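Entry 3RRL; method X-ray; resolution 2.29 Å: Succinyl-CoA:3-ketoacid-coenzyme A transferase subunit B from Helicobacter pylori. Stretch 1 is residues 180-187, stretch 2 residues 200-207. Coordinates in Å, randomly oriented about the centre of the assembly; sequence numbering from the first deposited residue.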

# COMPACT_ATOMS: atom_id res chain seq x y z
N ALA B 180 10.48 22.61 25.52
CA ALA B 180 10.31 23.22 26.84
C ALA B 180 8.98 22.80 27.47
O ALA B 180 7.96 22.69 26.79
N MSE B 181 9.01 22.57 28.77
CA MSE B 181 7.88 21.97 29.47
C MSE B 181 7.16 22.97 30.39
O MSE B 181 7.79 23.63 31.21
N LYS B 182 5.85 23.06 30.24
CA LYS B 182 5.05 23.96 31.08
C LYS B 182 4.09 23.19 31.98
O LYS B 182 3.39 22.28 31.52
N LEU B 183 4.00 23.59 33.24
CA LEU B 183 3.04 23.01 34.16
C LEU B 183 1.80 23.85 34.00
O LEU B 183 1.78 25.01 34.41
N VAL B 184 0.77 23.31 33.36
CA VAL B 184 -0.45 24.07 33.16
C VAL B 184 -1.60 23.72 34.09
O VAL B 184 -2.63 24.40 34.08
N GLU B 185 -1.46 22.65 34.87
CA GLU B 185 -2.54 22.25 35.77
C GLU B 185 -2.04 21.44 36.97
O GLU B 185 -1.16 20.59 36.84
N LEU B 186 -2.64 21.68 38.13
CA LEU B 186 -2.43 20.85 39.31
C LEU B 186 -3.64 19.94 39.47
O LEU B 186 -4.78 20.39 39.32
N GLN B 187 -3.41 18.66 39.78
CA GLN B 187 -4.51 17.75 40.06
C GLN B 187 -5.12 18.09 41.41
O GLN B 187 -4.49 18.75 42.24
N GLU B 200 12.05 16.14 38.62
CA GLU B 200 13.44 16.44 38.30
C GLU B 200 13.54 17.39 37.11
O GLU B 200 14.36 18.31 37.10
N ALA B 201 12.70 17.17 36.10
CA ALA B 201 12.70 17.99 34.90
C ALA B 201 12.54 19.46 35.27
O ALA B 201 11.85 19.79 36.24
N GLU B 202 13.18 20.34 34.50
CA GLU B 202 12.98 21.78 34.67
C GLU B 202 11.77 22.22 33.87
O GLU B 202 11.61 21.83 32.70
N PHE B 203 10.91 23.02 34.48
CA PHE B 203 9.70 23.46 33.81
C PHE B 203 9.32 24.89 34.18
O PHE B 203 9.74 25.41 35.21
N GLU B 204 8.51 25.52 33.33
CA GLU B 204 7.98 26.85 33.60
C GLU B 204 6.60 26.70 34.23
O GLU B 204 5.82 25.83 33.82
N VAL B 205 6.29 27.55 35.20
CA VAL B 205 5.00 27.48 35.86
C VAL B 205 4.02 28.40 35.16
O VAL B 205 4.09 29.63 35.24
N ARG B 206 3.12 27.76 34.42
CA ARG B 206 2.04 28.38 33.67
C ARG B 206 0.63 28.24 34.25
O ARG B 206 -0.34 28.28 33.49
N LEU B 207 0.51 27.87 35.52
CA LEU B 207 -0.81 27.83 36.16
C LEU B 207 -1.56 29.13 35.95
O LEU B 207 -2.79 29.13 35.86

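The two stretches meet as neighbouring parallel strands, and the backbone sets the frame into which the side chains fit. Glu204 N donates to Met181 O at 2.9 Å, Leu183 N donates to Glu204 O at 2.9 Å, and Arg206 N reaches Leu183 O at 3.1 Å with a more bent geometry. Lys182 therefore sits beside Glu204, and Leu183 beside Val205. The pairs alternate in the usual strand fashion: Lys182 and Glu204 project from one face of the sheet, Leu183 and Val205 from the other.

On the Leu183 face the central bump is Leu183 itself, buried, with chi1 t and chi2 p. It has an apolar neighbour at each of two positions along the second stretch. Its CB lies 3.7 Å from CD1 of Phe203, whose CB points toward the first stretch and whose chi1 is p; the ring meets the leucine obliquely. Its CG lies 4.0 Å from CD2 of Leu207. A branched aliphatic side chain suits this place because it can offer carbon to both the flat ring and the second leucine. Val205, though paired with Leu183 in the backbone, contributes little, its side chain coming no nearer than 4.7 Å to the first stretch.

Nearer the start of the contact, Met181, present as selenomethionine, adopts an extended t, t, t conformation. Its CB rests 4.2 Å from CB of Phe203, while its end leads away from the main contact and SE lies 4.2 Å from CB of Ala201. The small methyl of Ala201 points toward the first stretch and meets the long, flexible chain without demanding much room. The backbone is close here too: Phe203 CB approaches Met181 O to 3.2 Å.

Leu207, the last residue of the chain, closes the other end. Its CA-to-CB bond points sideways, but the m, t rotamer brings its branched end nearer. CD2 settles against the backbone, 3.6 Å from C of Val184 and 3.5 Å from N of Glu185, where the CA-to-CB bonds of both residues point away and leave the main chain accessible. CD1 meets CD1 of Leu186 at 3.8 Å; that leucine, also m, t, likewise starts sideways and ends nearer. The two branch tips thus extend the apolar contact beyond the paired residues.

The opposite face is polar. Lys182 runs out through an m, t, t, m chain and Glu204 through m, t, so that NZ of Lys182 and OE1 of Glu204 form a hydrogen-bonded salt bridge of 3.0 Å. Long, flexible side chains suit this partly exposed face, since their charges can meet above the strands. Arg206 adds a second positive group: its NH1 lies 3.3 Å from OE1 of Glu204, a salt bridge of charges only, and its NH2 donates to Val205 O at 3.1 Å. Its NE is 3.9 Å from NZ of Lys182, so two like charges share the one carboxylate oxygen that offsets their repulsion.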

# COMPACT_ATOMS: atom_id res chain seq x y z
CB ALA B 180 10.38 24.74 26.72
CB MSE B 181 8.36 20.78 30.30
CG MSE B 181 7.25 19.96 30.91
SE MSE B 181 8.00 18.45 31.86
CE MSE B 181 6.43 17.33 32.02
CB LYS B 182 4.26 24.94 30.22
CG LYS B 182 5.09 25.81 29.29
CD LYS B 182 4.21 26.43 28.21
CE LYS B 182 4.99 27.33 27.25
NZ LYS B 182 5.33 28.68 27.80
CB LEU B 183 3.55 23.18 35.59
CG LEU B 183 2.54 22.87 36.69
CD1 LEU B 183 2.09 21.41 36.59
CD2 LEU B 183 3.12 23.15 38.07
CB VAL B 184 -0.91 24.01 31.70
CG1 VAL B 184 0.19 24.54 30.79
CG2 VAL B 184 -1.27 22.58 31.30
CB GLU B 185 -3.59 21.47 34.98
CG GLU B 185 -4.94 21.33 35.66
CD GLU B 185 -5.94 20.53 34.82
OE1 GLU B 185 -5.93 20.66 33.58
OE2 GLU B 185 -6.74 19.77 35.41
CB LEU B 186 -2.26 21.70 40.57
CG LEU B 186 -1.01 22.57 40.74
CD1 LEU B 186 -1.15 23.51 41.94
CD2 LEU B 186 0.25 21.72 40.86
CB GLN B 187 -4.03 16.29 40.03
CG GLN B 187 -3.68 15.76 38.63
CD GLN B 187 -4.86 15.14 37.91
OE1 GLN B 187 -6.00 15.59 38.06
NE2 GLN B 187 -4.60 14.09 37.13
CB GLU B 200 14.22 15.16 38.01
CG GLU B 200 14.20 14.16 39.14
CD GLU B 200 14.97 12.89 38.81
OE1 GLU B 200 14.96 11.95 39.63
OE2 GLU B 200 15.57 12.83 37.71
CB ALA B 201 11.59 17.56 33.95
CB GLU B 202 14.21 22.55 34.17
CG GLU B 202 15.49 22.22 34.92
CD GLU B 202 16.73 22.75 34.21
OE1 GLU B 202 16.71 22.86 32.96
OE2 GLU B 202 17.72 23.06 34.91
CB PHE B 203 8.53 22.51 34.12
CG PHE B 203 8.20 22.41 35.58
CD1 PHE B 203 7.19 23.20 36.13
CD2 PHE B 203 8.88 21.53 36.41
CE1 PHE B 203 6.87 23.12 37.48
CE2 PHE B 203 8.56 21.44 37.75
CZ PHE B 203 7.56 22.24 38.29
CB GLU B 204 7.84 27.64 32.30
CG GLU B 204 9.13 27.83 31.52
CD GLU B 204 8.88 28.32 30.10
OE1 GLU B 204 7.69 28.43 29.70
OE2 GLU B 204 9.86 28.59 29.37
CB VAL B 205 5.12 27.87 37.34
CG1 VAL B 205 3.74 27.97 37.98
CG2 VAL B 205 6.00 26.87 38.08
CB ARG B 206 2.11 28.02 32.19
CG ARG B 206 3.37 28.58 31.52
CD ARG B 206 3.44 30.10 31.68
NE ARG B 206 4.62 30.67 31.02
CZ ARG B 206 5.80 30.86 31.62
NH1 ARG B 206 6.81 31.38 30.94
NH2 ARG B 206 5.97 30.53 32.89
CB LEU B 207 -0.69 27.52 37.65
CG LEU B 207 -0.00 26.19 37.94
CD1 LEU B 207 0.21 26.00 39.42
CD2 LEU B 207 -0.79 25.02 37.34